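Long-range contacts in hypothetical protein (Plasmodium falciparum, PDB 1ZSO), which is of unknown function, although its family is generally assigned zinc binding: residues Val13-Ala18 with Trp101-Ser106; Trp34-Arg39 with Ile115-Ser120. All coordinates share one frame; numbering follows the deposited sequence.

Contact 1: residues Val13-Ala18 with Trp101-Ser106; sequences VVRIKA and WRDFAS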
loop_
_atom_site.group_PDB
_atom_site.type_symbol
_atom_site.label_atom_id
_atom_site.label_comp_id
_atom_site.label_asym_id
_atom_site.label_seq_id
_atom_site.Cartn_x
_atom_site.Cartn_y
_atom_site.Cartn_z
ATOM N N VAL B 13 8.571 17.444 -5.300
ATOM C CA VAL B 13 8.157 18.330 -4.205
ATOM C C VAL B 13 6.663 18.670 -4.240
ATOM O O VAL B 13 6.092 18.870 -5.297
ATOM C CB VAL B 13 9.016 19.629 -4.180
ATOM C CG1 VAL B 13 8.598 20.525 -3.057
ATOM C CG2 VAL B 13 10.452 19.293 -4.003
ATOM N N VAL B 14 6.017 18.682 -3.084
ATOM C CA VAL B 14 4.682 19.251 -2.992
ATOM C C VAL B 14 4.815 20.634 -2.392
ATOM O O VAL B 14 5.339 20.773 -1.295
ATOM C CB VAL B 14 3.734 18.443 -2.080
ATOM C CG1 VAL B 14 2.387 19.138 -1.959
ATOM C CG2 VAL B 14 3.531 17.068 -2.625
ATOM N N ARG B 15 4.337 21.643 -3.117
ATOM C CA ARG B 15 4.338 23.016 -2.661
ATOM C C ARG B 15 2.924 23.437 -2.346
ATOM O O ARG B 15 1.983 23.124 -3.083
ATOM C CB ARG B 15 4.903 23.922 -3.751
ATOM C CG ARG B 15 6.028 23.260 -4.511
ATOM C CD ARG B 15 7.079 24.240 -4.968
ATOM N NE ARG B 15 6.531 25.267 -5.835
ATOM C CZ ARG B 15 6.651 26.576 -5.621
ATOM N NH1 ARG B 15 7.316 27.020 -4.551
ATOM N NH2 ARG B 15 6.121 27.438 -6.493
ATOM N N ILE B 16 2.775 24.164 -1.247
ATOM C CA ILE B 16 1.506 24.750 -0.919
ATOM C C ILE B 16 1.574 26.266 -0.694
ATOM O O ILE B 16 2.638 26.852 -0.436
ATOM C CB ILE B 16 0.846 24.074 0.310
ATOM C CG1 ILE B 16 1.455 24.571 1.617
ATOM C CG2 ILE B 16 0.957 22.560 0.234
ATOM C CD1 ILE B 16 0.718 24.000 2.824
ATOM N N LYS B 17 0.383 26.855 -0.753
ATOM C CA LYS B 17 0.140 28.288 -0.566
ATOM C C LYS B 17 -1.271 28.423 0.041
ATOM O O LYS B 17 -2.201 27.768 -0.384
ATOM C CB LYS B 17 0.211 28.982 -1.925
ATOM C CG LYS B 17 -0.065 30.462 -1.930
ATOM C CD LYS B 17 0.142 30.970 -3.345
ATOM C CE LYS B 17 -0.568 32.267 -3.608
ATOM N NZ LYS B 17 -0.158 32.794 -4.994
ATOM N N ALA B 18 -1.426 29.259 1.044
ATOM C CA ALA B 18 -2.745 29.484 1.615
ATOM C C ALA B 18 -2.697 30.807 2.326
ATOM O O ALA B 18 -1.621 31.270 2.738
ATOM C CB ALA B 18 -3.143 28.367 2.594
ATOM N N TRP B 101 3.991 30.782 -1.877
ATOM C CA TRP B 101 4.316 29.374 -2.193
ATOM C C TRP B 101 5.438 28.886 -1.287
ATOM O O TRP B 101 6.323 29.648 -0.920
ATOM C CB TRP B 101 4.722 29.233 -3.659
ATOM C CG TRP B 101 3.530 29.223 -4.564
ATOM C CD1 TRP B 101 3.092 30.235 -5.365
ATOM C CD2 TRP B 101 2.582 28.142 -4.730
ATOM N NE1 TRP B 101 1.940 29.847 -6.025
ATOM C CE2 TRP B 101 1.620 28.564 -5.655
ATOM C CE3 TRP B 101 2.467 26.877 -4.181
ATOM C CZ2 TRP B 101 0.561 27.765 -6.039
ATOM C CZ3 TRP B 101 1.425 26.085 -4.574
ATOM C CH2 TRP B 101 0.479 26.528 -5.485
ATOM N N ARG B 102 5.384 27.630 -0.887
ATOM C CA ARG B 102 6.429 27.080 -0.030
ATOM C C ARG B 102 6.468 25.543 -0.170
ATOM O O ARG B 102 5.437 24.870 -0.204
ATOM C CB ARG B 102 6.259 27.563 1.440
ATOM C CG ARG B 102 6.819 26.627 2.549
ATOM C CD ARG B 102 7.197 27.329 3.889
ATOM N NE ARG B 102 7.931 26.423 4.792
ATOM C CZ ARG B 102 8.261 26.672 6.075
ATOM N NH1 ARG B 102 7.916 27.817 6.674
ATOM N NH2 ARG B 102 8.939 25.757 6.785
ATOM N N ASP B 103 7.685 25.017 -0.284
ATOM C CA ASP B 103 7.910 23.593 -0.258
ATOM C C ASP B 103 7.353 23.015 1.026
ATOM O O ASP B 103 7.645 23.509 2.115
ATOM C CB ASP B 103 9.406 23.298 -0.372
ATOM C CG ASP B 103 9.951 23.551 -1.782
ATOM O OD1 ASP B 103 9.126 23.848 -2.678
ATOM O OD2 ASP B 103 11.191 23.437 -1.997
ATOM N N PHE B 104 6.546 21.970 0.888
ATOM C CA PHE B 104 5.859 21.393 2.019
ATOM C C PHE B 104 6.386 20.002 2.336
ATOM O O PHE B 104 6.521 19.643 3.498
ATOM C CB PHE B 104 4.345 21.327 1.744
ATOM C CG PHE B 104 3.528 21.025 2.967
ATOM C CD1 PHE B 104 3.353 21.982 3.949
ATOM C CD2 PHE B 104 2.974 19.764 3.161
ATOM C CE1 PHE B 104 2.649 21.697 5.098
ATOM C CE2 PHE B 104 2.254 19.485 4.315
ATOM C CZ PHE B 104 2.109 20.446 5.291
ATOM N N ALA B 105 6.644 19.203 1.305
ATOM C CA ALA B 105 7.077 17.823 1.495
ATOM C C ALA B 105 7.766 17.340 0.235
ATOM O O ALA B 105 7.329 17.669 -0.879
ATOM C CB ALA B 105 5.906 16.944 1.841
ATOM N N SER B 106 8.832 16.558 0.382
ATOM C CA SER B 106 9.496 15.984 -0.788
ATOM C C SER B 106 9.384 14.455 -0.774
ATOM O O SER B 106 9.339 13.843 0.313
ATOM C CB SER B 106 10.963 16.392 -0.828
ATOM O OG SER B 106 11.123 17.690 -0.284
#

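Contact 2: residues Trp34-Arg39 with Ile115-Ser120; sequences WIFNIR and IDFFPS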
loop_
_atom_site.group_PDB
_atom_site.type_symbol
_atom_site.label_atom_id
_atom_site.label_comp_id
_atom_site.label_asym_id
_atom_site.label_seq_id
_atom_site.Cartn_x
_atom_site.Cartn_y
_atom_site.Cartn_z
ATOM N N TRP B 34 -1.098 10.565 3.231
ATOM C CA TRP B 34 -0.766 11.078 1.868
ATOM C C TRP B 34 -1.619 10.363 0.834
ATOM O O TRP B 34 -1.802 9.120 0.905
ATOM C CB TRP B 34 0.717 10.903 1.534
ATOM C CG TRP B 34 1.563 11.640 2.443
ATOM C CD1 TRP B 34 2.184 11.166 3.537
ATOM C CD2 TRP B 34 1.844 13.040 2.393
ATOM N NE1 TRP B 34 2.885 12.163 4.158
ATOM C CE2 TRP B 34 2.684 13.332 3.475
ATOM C CE3 TRP B 34 1.511 14.061 1.506
ATOM C CZ2 TRP B 34 3.150 14.614 3.726
ATOM C CZ3 TRP B 34 1.955 15.328 1.766
ATOM C CH2 TRP B 34 2.784 15.591 2.852
ATOM N N ILE B 35 -2.176 11.163 -0.080
ATOM C CA ILE B 35 -3.134 10.720 -1.112
ATOM C C ILE B 35 -2.710 11.317 -2.460
ATOM O O ILE B 35 -2.411 12.520 -2.606
ATOM C CB ILE B 35 -4.557 11.106 -0.733
ATOM C CG1 ILE B 35 -4.864 10.592 0.679
ATOM C CG2 ILE B 35 -5.580 10.518 -1.719
ATOM C CD1 ILE B 35 -6.080 11.165 1.285
ATOM N N PHE B 36 -2.603 10.471 -3.453
ATOM C CA PHE B 36 -2.129 10.937 -4.759
ATOM C C PHE B 36 -2.842 10.178 -5.823
ATOM O O PHE B 36 -3.270 9.029 -5.609
ATOM C CB PHE B 36 -0.631 10.678 -4.920
ATOM C CG PHE B 36 0.238 11.583 -4.083
ATOM C CD1 PHE B 36 0.482 12.870 -4.484
ATOM C CD2 PHE B 36 0.810 11.128 -2.911
ATOM C CE1 PHE B 36 1.277 13.728 -3.703
ATOM C CE2 PHE B 36 1.594 11.957 -2.134
ATOM C CZ PHE B 36 1.835 13.262 -2.537
ATOM N N ASN B 37 -2.971 10.831 -6.970
ATOM C CA ASN B 37 -3.070 10.111 -8.194
ATOM C C ASN B 37 -1.676 9.989 -8.817
ATOM O O ASN B 37 -0.932 10.966 -8.948
ATOM C CB ASN B 37 -3.970 10.804 -9.191
ATOM C CG ASN B 37 -5.413 10.904 -8.758
ATOM O OD1 ASN B 37 -5.927 10.156 -7.927
ATOM N ND2 ASN B 37 -6.103 11.838 -9.395
ATOM N N ILE B 38 -1.344 8.767 -9.217
ATOM C CA ILE B 38 -0.056 8.467 -9.836
ATOM C C ILE B 38 -0.153 7.866 -11.238
ATOM O O ILE B 38 -1.223 7.444 -11.702
ATOM C CB ILE B 38 0.743 7.514 -8.954
ATOM C CG1 ILE B 38 0.025 6.162 -8.890
ATOM C CG2 ILE B 38 0.937 8.181 -7.544
ATOM C CD1 ILE B 38 0.897 4.984 -8.418
ATOM N N ARG B 39 1.000 7.840 -11.890
ATOM C CA ARG B 39 1.165 7.223 -13.200
ATOM C C ARG B 39 2.490 6.455 -13.272
ATOM O O ARG B 39 3.497 6.795 -12.624
ATOM C CB ARG B 39 1.125 8.286 -14.292
ATOM C CG ARG B 39 0.972 7.734 -15.723
ATOM C CD ARG B 39 1.498 8.772 -16.660
ATOM N NE ARG B 39 1.732 8.282 -18.010
ATOM C CZ ARG B 39 0.892 8.483 -19.022
ATOM N NH1 ARG B 39 -0.258 9.130 -18.814
ATOM N NH2 ARG B 39 1.194 8.008 -20.240
ATOM N N ILE B 115 0.998 12.722 -9.863
ATOM C CA ILE B 115 0.236 13.576 -10.784
ATOM C C ILE B 115 -0.571 14.647 -9.998
ATOM O O ILE B 115 -0.387 15.867 -10.168
ATOM C CB ILE B 115 -0.696 12.708 -11.696
ATOM C CG1 ILE B 115 0.112 11.701 -12.514
ATOM C CG2 ILE B 115 -1.479 13.551 -12.648
ATOM C CD1 ILE B 115 1.075 12.325 -13.512
ATOM N N ASP B 116 -1.441 14.156 -9.119
ATOM C CA ASP B 116 -2.381 14.970 -8.384
ATOM C C ASP B 116 -2.218 14.643 -6.916
ATOM O O ASP B 116 -2.144 13.495 -6.566
ATOM C CB ASP B 116 -3.821 14.611 -8.764
ATOM C CG ASP B 116 -4.135 14.886 -10.216
ATOM O OD1 ASP B 116 -3.818 16.004 -10.693
ATOM O OD2 ASP B 116 -4.731 13.993 -10.883
ATOM N N PHE B 117 -2.200 15.678 -6.083
ATOM C CA PHE B 117 -2.168 15.585 -4.640
ATOM C C PHE B 117 -3.548 15.944 -4.092
ATOM O O PHE B 117 -4.240 16.816 -4.631
ATOM C CB PHE B 117 -1.146 16.592 -4.142
ATOM C CG PHE B 117 -1.153 16.780 -2.681
ATOM C CD1 PHE B 117 -0.900 15.715 -1.838
ATOM C CD2 PHE B 117 -1.413 18.023 -2.135
ATOM C CE1 PHE B 117 -0.920 15.889 -0.459
ATOM C CE2 PHE B 117 -1.430 18.193 -0.761
ATOM C CZ PHE B 117 -1.179 17.134 0.074
ATOM N N PHE B 118 -3.950 15.249 -3.042
ATOM C CA PHE B 118 -5.195 15.495 -2.374
ATOM C C PHE B 118 -4.973 15.716 -0.904
ATOM O O PHE B 118 -4.748 14.792 -0.191
ATOM C CB PHE B 118 -6.146 14.332 -2.566
ATOM C CG PHE B 118 -6.474 14.095 -3.987
ATOM C CD1 PHE B 118 -5.617 13.362 -4.785
ATOM C CD2 PHE B 118 -7.610 14.656 -4.554
ATOM C CE1 PHE B 118 -5.899 13.165 -6.135
ATOM C CE2 PHE B 118 -7.903 14.452 -5.891
ATOM C CZ PHE B 118 -7.015 13.716 -6.685
ATOM N N PRO B 119 -5.087 16.959 -0.440
ATOM C CA PRO B 119 -5.002 17.197 0.992
ATOM C C PRO B 119 -6.078 16.424 1.710
ATOM O O PRO B 119 -7.194 16.270 1.189
ATOM C CB PRO B 119 -5.233 18.711 1.140
ATOM C CG PRO B 119 -5.734 19.174 -0.145
ATOM C CD PRO B 119 -5.326 18.188 -1.205
ATOM N N SER B 120 -5.728 15.901 2.878
ATOM C CA SER B 120 -6.624 15.036 3.597
ATOM C C SER B 120 -7.191 15.845 4.748
ATOM O O SER B 120 -7.208 17.065 4.696
ATOM C CB SER B 120 -5.898 13.753 4.045
ATOM O OG SER B 120 -4.854 14.042 4.967
HETATM O O HOH W 1 -2.821 13.810 1.274
#

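Contact 1: residues Val13-Ala18 with Trp101-Ser106
The carbonyl oxygen of V14 is gripped twice from the strand beside it: F104 N donates at 2.8 Å to V14 O, and A105 N adds a weak bond to the same atom. V14 N answers with a nearly straight bond to A105 O, 2.8 Å long. With F104 and A105 both facing V14, this is a classic beta bulge, set in the antiparallel pairing of strands 9-21 and 102-110 in the middle of a six-stranded sheet. Beyond the bulge, I16 and R102 form a regular hydrogen-bonded pair. F104 CB points toward the partner strand, and the ring is met obliquely by I16 CD1, 3.5 Å from F104 CD1. At the other end, K17 stretches across the indole of W101: CG lies anti to the backbone N (chi1 178°), the rest of the chain is extended, and CD sits over the five-membered ring, 3.5 Å from its centroid, in a CH-pi contact. Bent at chi2 and chi3, R15 brings its guanidinium to W101, whose CD2 covers one guanidinium face, the planes 30° apart and NH1 3.5 Å from W101 CB. At its edge D103 OD1 lies 4.1 Å from R15 NH1, beyond salt-bridge range, and touches V13 CG1 at 3.4 Å.

Contact 2: residues Trp34-Arg39 with Ile115-Ser120
N37 and D116 both hold CG anti to the carbonyl carbon, with chi1 of -64° and -63°. As a hydrogen-bonded pair the two send their side chains to the same face of the sheet, where N37 ND2 gives a hydrogen bond of 3.0 Å to D116 OD2, meeting that oxygen on its anti side. The two strands, 34-40 and 112-117, run antiparallel in a three-stranded sheet, with 34-40 in the centre, and I115 and D116 together face N37 in a classic beta bulge. N37 O takes both of their amides, I115 N at 2.8 Å and D116 N at 3.2 Å, while N37 N donates to D116 O. N37 is thus held through backbone and side chain alike, and its OD1 is bound in turn by the backbone N of N49 on the neighbouring strand 46-52.

On the other face, F36 and F117 form a non-hydrogen-bonded pair. F117 CD1 lies 3.5 Å from F36 CE1, the ring planes inclined at 43°, and F117 CE1 meets W34 CE3 at 3.6 Å, rim to rim. The three rings form an aromatic cluster, which F107 extends with edge-to-face contacts to W34 and F36, and Y161 with another to F117.

Past the end of the strand, F118 N reaches I35 O from above the carbonyl plane. A water adds a second link there, donating to F118 O and accepting a weak bond from I35 N. F118 CB points toward strand 34-40 and packs on I35 CG2. The far rim of the ring lies against the N37 amide, whose ND2 approaches at the ring edge, 3.4 Å from F118 CZ and near the ring plane.

Overall arrangement
Both contacts follow one principle, an antiparallel strand pair with a classic beta bulge, in two different sheets. Contact 1 joins central strands of the six-stranded sheet; contact 2 joins the central strand of the three-stranded sheet to an outer one. Strand 102-110 runs on almost directly into 112-117, linking them through the chain. Each is partly buried, and their buried faces meet: A105 CB packs 3.5 Å from W34 CH2, and V14 touches F36 and F117. The more exposed faces differ in chemistry. Contact 1 carries charged chains beside an indole, without a salt bridge between its two segments, whereas contact 2 has an amide-carboxylate hydrogen bond.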